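Local coordinates for Alpha/beta hydrolase (Streptomyces albidoflavus, PDB 6KSU), which probably catalyses macrolactamization of non-ribosomal peptides, joining residues of opposite chirality as a cyclase related to penicillin-binding proteins, at residues L64-V67 with R68-E71; V128-L132 with S133-G137. All blocks are in the same frame, centred on the assembly; numbering follows the deposited sequence.

Contact 1 (L64-V67 with R68-E71); sequences LASV and RTGE. With SO4 (sulfate ion), chain C.
A65 and E71 close this loop through their backbones: A65 N donates to E71 O over 2.7 Å, with the donor tilted 18° from the carbonyl plane. The same oxygen meets L64 CA at 3.4 Å in a CA-H...O contact, so one carbonyl takes up two neighbouring residues. Alongside, L64 brings its CD2 methyl to 3.3 Å from G70 O. Inside the turn S66 is the polar centre. Its hydroxyl stands opposite the backbone N and beside the carbonyl carbon (chi1 173°), which carries OG across to the R68-E71 arm, where it receives the amide of T69 (T69 N to S66 OG, 3.3 Å). T69 packs its CB against S66 CB at 3.7 Å. R68 leaves the turn with its chain bent at chi3 (144°) and presents one edge of its guanidinium to a sulfate ion, probably from the crystallisation liquor. NE bonds O4 at a very short, hence doubtful, distance, while R68 NH2 reaches sulfate O2 (2.8 Å) and O4 through weak bonds. Further out, S66 OG also has a weak bond with E229, V67 N donates to H231, and L64 O accepts from N351. Chemically, then, a serine hydroxyl and one backbone carbonyl bridge the two arms, and the exposed arginine presents an edge that would suit an anion.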
# COMPACT_ATOMS: atom_id res chain seq x y z
N LEU A 64 16.56 -9.95 -14.98
CA LEU A 64 16.46 -9.09 -16.16
C LEU A 64 15.56 -7.90 -15.88
O LEU A 64 14.42 -8.07 -15.42
CB LEU A 64 15.91 -9.88 -17.34
CG LEU A 64 16.81 -11.02 -17.86
CD1 LEU A 64 16.24 -11.66 -19.12
CD2 LEU A 64 18.24 -10.54 -18.09
N ALA A 65 16.05 -6.69 -16.19
CA ALA A 65 15.22 -5.49 -16.12
C ALA A 65 14.15 -5.53 -17.19
O ALA A 65 13.02 -5.05 -16.98
CB ALA A 65 16.07 -4.24 -16.28
N SER A 66 14.49 -6.08 -18.35
CA SER A 66 13.56 -6.27 -19.45
C SER A 66 13.92 -7.60 -20.12
O SER A 66 15.10 -7.95 -20.22
CB SER A 66 13.62 -5.10 -20.45
OG SER A 66 12.85 -5.32 -21.62
N VAL A 67 12.90 -8.37 -20.49
CA VAL A 67 13.22 -9.57 -21.24
C VAL A 67 13.51 -9.21 -22.69
O VAL A 67 14.40 -9.80 -23.30
CB VAL A 67 12.09 -10.61 -21.13
CG1 VAL A 67 12.29 -11.71 -22.18
CG2 VAL A 67 12.12 -11.23 -19.76
N ARG A 68 12.76 -8.24 -23.23
CA ARG A 68 12.98 -7.74 -24.59
C ARG A 68 14.42 -7.31 -24.77
O ARG A 68 15.18 -7.91 -25.55
CB ARG A 68 12.05 -6.58 -24.87
CG ARG A 68 10.64 -6.78 -24.47
CD ARG A 68 9.80 -5.62 -25.00
NE ARG A 68 8.47 -6.06 -25.41
CZ ARG A 68 7.47 -5.24 -25.68
NH1 ARG A 68 7.64 -3.93 -25.56
NH2 ARG A 68 6.29 -5.72 -26.06
N THR A 69 14.82 -6.24 -24.08
CA THR A 69 16.22 -5.90 -23.87
C THR A 69 16.87 -7.14 -23.26
O THR A 69 16.17 -7.99 -22.73
CB THR A 69 16.35 -4.70 -22.91
OG1 THR A 69 15.51 -3.62 -23.35
CG2 THR A 69 17.76 -4.21 -22.84
N GLY A 70 18.17 -7.27 -23.31
CA GLY A 70 18.58 -8.28 -22.36
C GLY A 70 19.00 -7.74 -21.01
O GLY A 70 19.62 -8.48 -20.24
N GLU A 71 18.67 -6.49 -20.69
CA GLU A 71 19.45 -5.76 -19.68
C GLU A 71 19.33 -6.39 -18.29
O GLU A 71 18.22 -6.68 -17.84
CB GLU A 71 19.04 -4.29 -19.61
CG GLU A 71 19.70 -3.57 -18.44
CD GLU A 71 19.88 -2.09 -18.68
OE1 GLU A 71 20.59 -1.44 -17.88
OE2 GLU A 71 19.31 -1.58 -19.67
S SO4 C . 6.93 -8.72 -27.15
O1 SO4 C . 6.91 -10.18 -27.24
O2 SO4 C . 5.56 -8.22 -27.19
O3 SO4 C . 7.68 -8.15 -28.27
O4 SO4 C . 7.57 -8.31 -25.91

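Contact 2 (V128-L132 with S133-G137); sequences VRQLL and SHTAG
Q130 and T135 meet where the short helix 128-132 ends, and the carbonyl of Q130 is the hub. T135 N donates to Q130 O at 2.8 Å, a nearly straight bond (160° at the hydrogen), and one step along H134 N reaches L131 O at 3.0 Å. That second donor stands well above its carbonyl plane rather than on a lone pair. S133 adds its hydroxyl from the side: OG lies between its own backbone N and carbonyl carbon (chi1 58°), folded back over the last turn, with R129 O at 2.9 Å and Q130 O also within hydrogen-bonding distance. T135 OG1 sits 2.7 Å from S133 OG, so the two hydroxyls probably share a small network with the carbonyls at the helix end. Beneath it the packing is apolar and close. A136 CB touches L131 CD2 and Q130 CB, each at 3.8 Å, and L131 and L132 continue inward onto L182 of helix 176-189.

The other side is looser. There R129 and the outer end of Q130 lead off: the side chain of Q130, crossing T135 at about a right angle, turns its OE1 to the amide of T127, whereas R129 leads away from the turn to a salt bridge with D105. H134, by contrast, is buried: L131 O lies over one face of its ring, which also stacks with Y174 and touches K86. Positive phi at H134 (62°) and the paired bonds back into the last turn make this a Schellman motif, here delivering a histidine to the probable SxxK site of a beta-lactamase-type fold.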
# COMPACT_ATOMS: atom_id res chain seq x y z
N VAL A 128 -5.53 15.97 7.41
CA VAL A 128 -4.29 15.31 6.99
C VAL A 128 -4.05 14.03 7.81
O VAL A 128 -3.71 12.98 7.25
CB VAL A 128 -3.11 16.30 7.10
CG1 VAL A 128 -1.77 15.59 6.90
CG2 VAL A 128 -3.27 17.41 6.08
N ARG A 129 -4.25 14.09 9.13
CA ARG A 129 -4.05 12.88 9.93
C ARG A 129 -4.97 11.74 9.49
O ARG A 129 -4.54 10.57 9.45
CB ARG A 129 -4.27 13.18 11.41
CG ARG A 129 -3.82 12.03 12.32
CD ARG A 129 -4.39 12.16 13.73
NE ARG A 129 -3.95 13.40 14.37
CZ ARG A 129 -2.69 13.64 14.77
NH1 ARG A 129 -1.74 12.73 14.60
NH2 ARG A 129 -2.40 14.80 15.35
N GLN A 130 -6.23 12.05 9.18
CA GLN A 130 -7.14 11.02 8.70
C GLN A 130 -6.76 10.53 7.31
O GLN A 130 -6.95 9.36 7.01
CB GLN A 130 -8.58 11.54 8.69
CG GLN A 130 -9.11 11.93 10.06
CD GLN A 130 -10.37 12.77 9.97
OE1 GLN A 130 -10.61 13.43 8.96
NE2 GLN A 130 -11.17 12.78 11.04
N LEU A 131 -6.30 11.44 6.44
CA LEU A 131 -5.87 11.01 5.12
C LEU A 131 -4.72 10.02 5.22
O LEU A 131 -4.79 8.91 4.66
CB LEU A 131 -5.48 12.22 4.27
CG LEU A 131 -6.59 13.19 3.83
CD1 LEU A 131 -5.95 14.33 3.05
CD2 LEU A 131 -7.63 12.53 2.98
N LEU A 132 -3.69 10.36 5.99
CA LEU A 132 -2.54 9.48 6.16
C LEU A 132 -2.94 8.07 6.57
O LEU A 132 -2.30 7.09 6.17
CB LEU A 132 -1.58 10.06 7.22
CG LEU A 132 -0.43 11.03 6.85
CD1 LEU A 132 0.53 10.45 5.82
CD2 LEU A 132 -0.89 12.35 6.38
N SER A 133 -4.01 7.96 7.36
CA SER A 133 -4.38 6.73 8.02
C SER A 133 -5.54 6.04 7.33
O SER A 133 -6.01 5.01 7.82
CB SER A 133 -4.73 7.01 9.49
OG SER A 133 -5.78 7.96 9.61
N HIS A 134 -6.01 6.60 6.22
CA HIS A 134 -7.14 6.05 5.48
C HIS A 134 -8.41 6.06 6.33
O HIS A 134 -9.26 5.17 6.23
CB HIS A 134 -6.84 4.65 4.94
CG HIS A 134 -5.66 4.59 4.02
ND1 HIS A 134 -5.74 4.95 2.69
CD2 HIS A 134 -4.38 4.23 4.24
CE1 HIS A 134 -4.55 4.83 2.14
NE2 HIS A 134 -3.71 4.37 3.05
N THR A 135 -8.57 7.05 7.19
CA THR A 135 -9.77 7.13 8.01
C THR A 135 -10.57 8.38 7.68
O THR A 135 -11.27 8.91 8.54
CB THR A 135 -9.42 7.11 9.50
OG1 THR A 135 -8.43 8.10 9.77
CG2 THR A 135 -8.92 5.75 9.93
N ALA A 136 -10.45 8.90 6.47
CA ALA A 136 -11.14 10.13 6.13
C ALA A 136 -12.47 9.90 5.42
O ALA A 136 -13.19 10.87 5.17
CB ALA A 136 -10.25 11.04 5.28
N GLY A 137 -12.80 8.66 5.10
CA GLY A 137 -14.04 8.41 4.40
C GLY A 137 -14.00 8.73 2.93
O GLY A 137 -15.06 8.79 2.30

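Contact 1 precedes contact 2 along the chain, and both belong to the beta-lactamase-like part of the protein, yet their centres are 39 Å apart and their nearest atoms about 28 Å. Residues 64-71 leave strand 56-63, an outermost strand of the seven-stranded antiparallel sheet, and the centre of contact 1 lies about 27 Å from the centre of the chain. That of contact 2 lies about 14 Å from it, on the opposite side, where residues 128-137 pack against helices 85-98 and 176-189. Local closure of the chain thus serves two settings: a partly buried turn at the sheet margin, and a buried helix end beside the residues that probably form the catalytic centre.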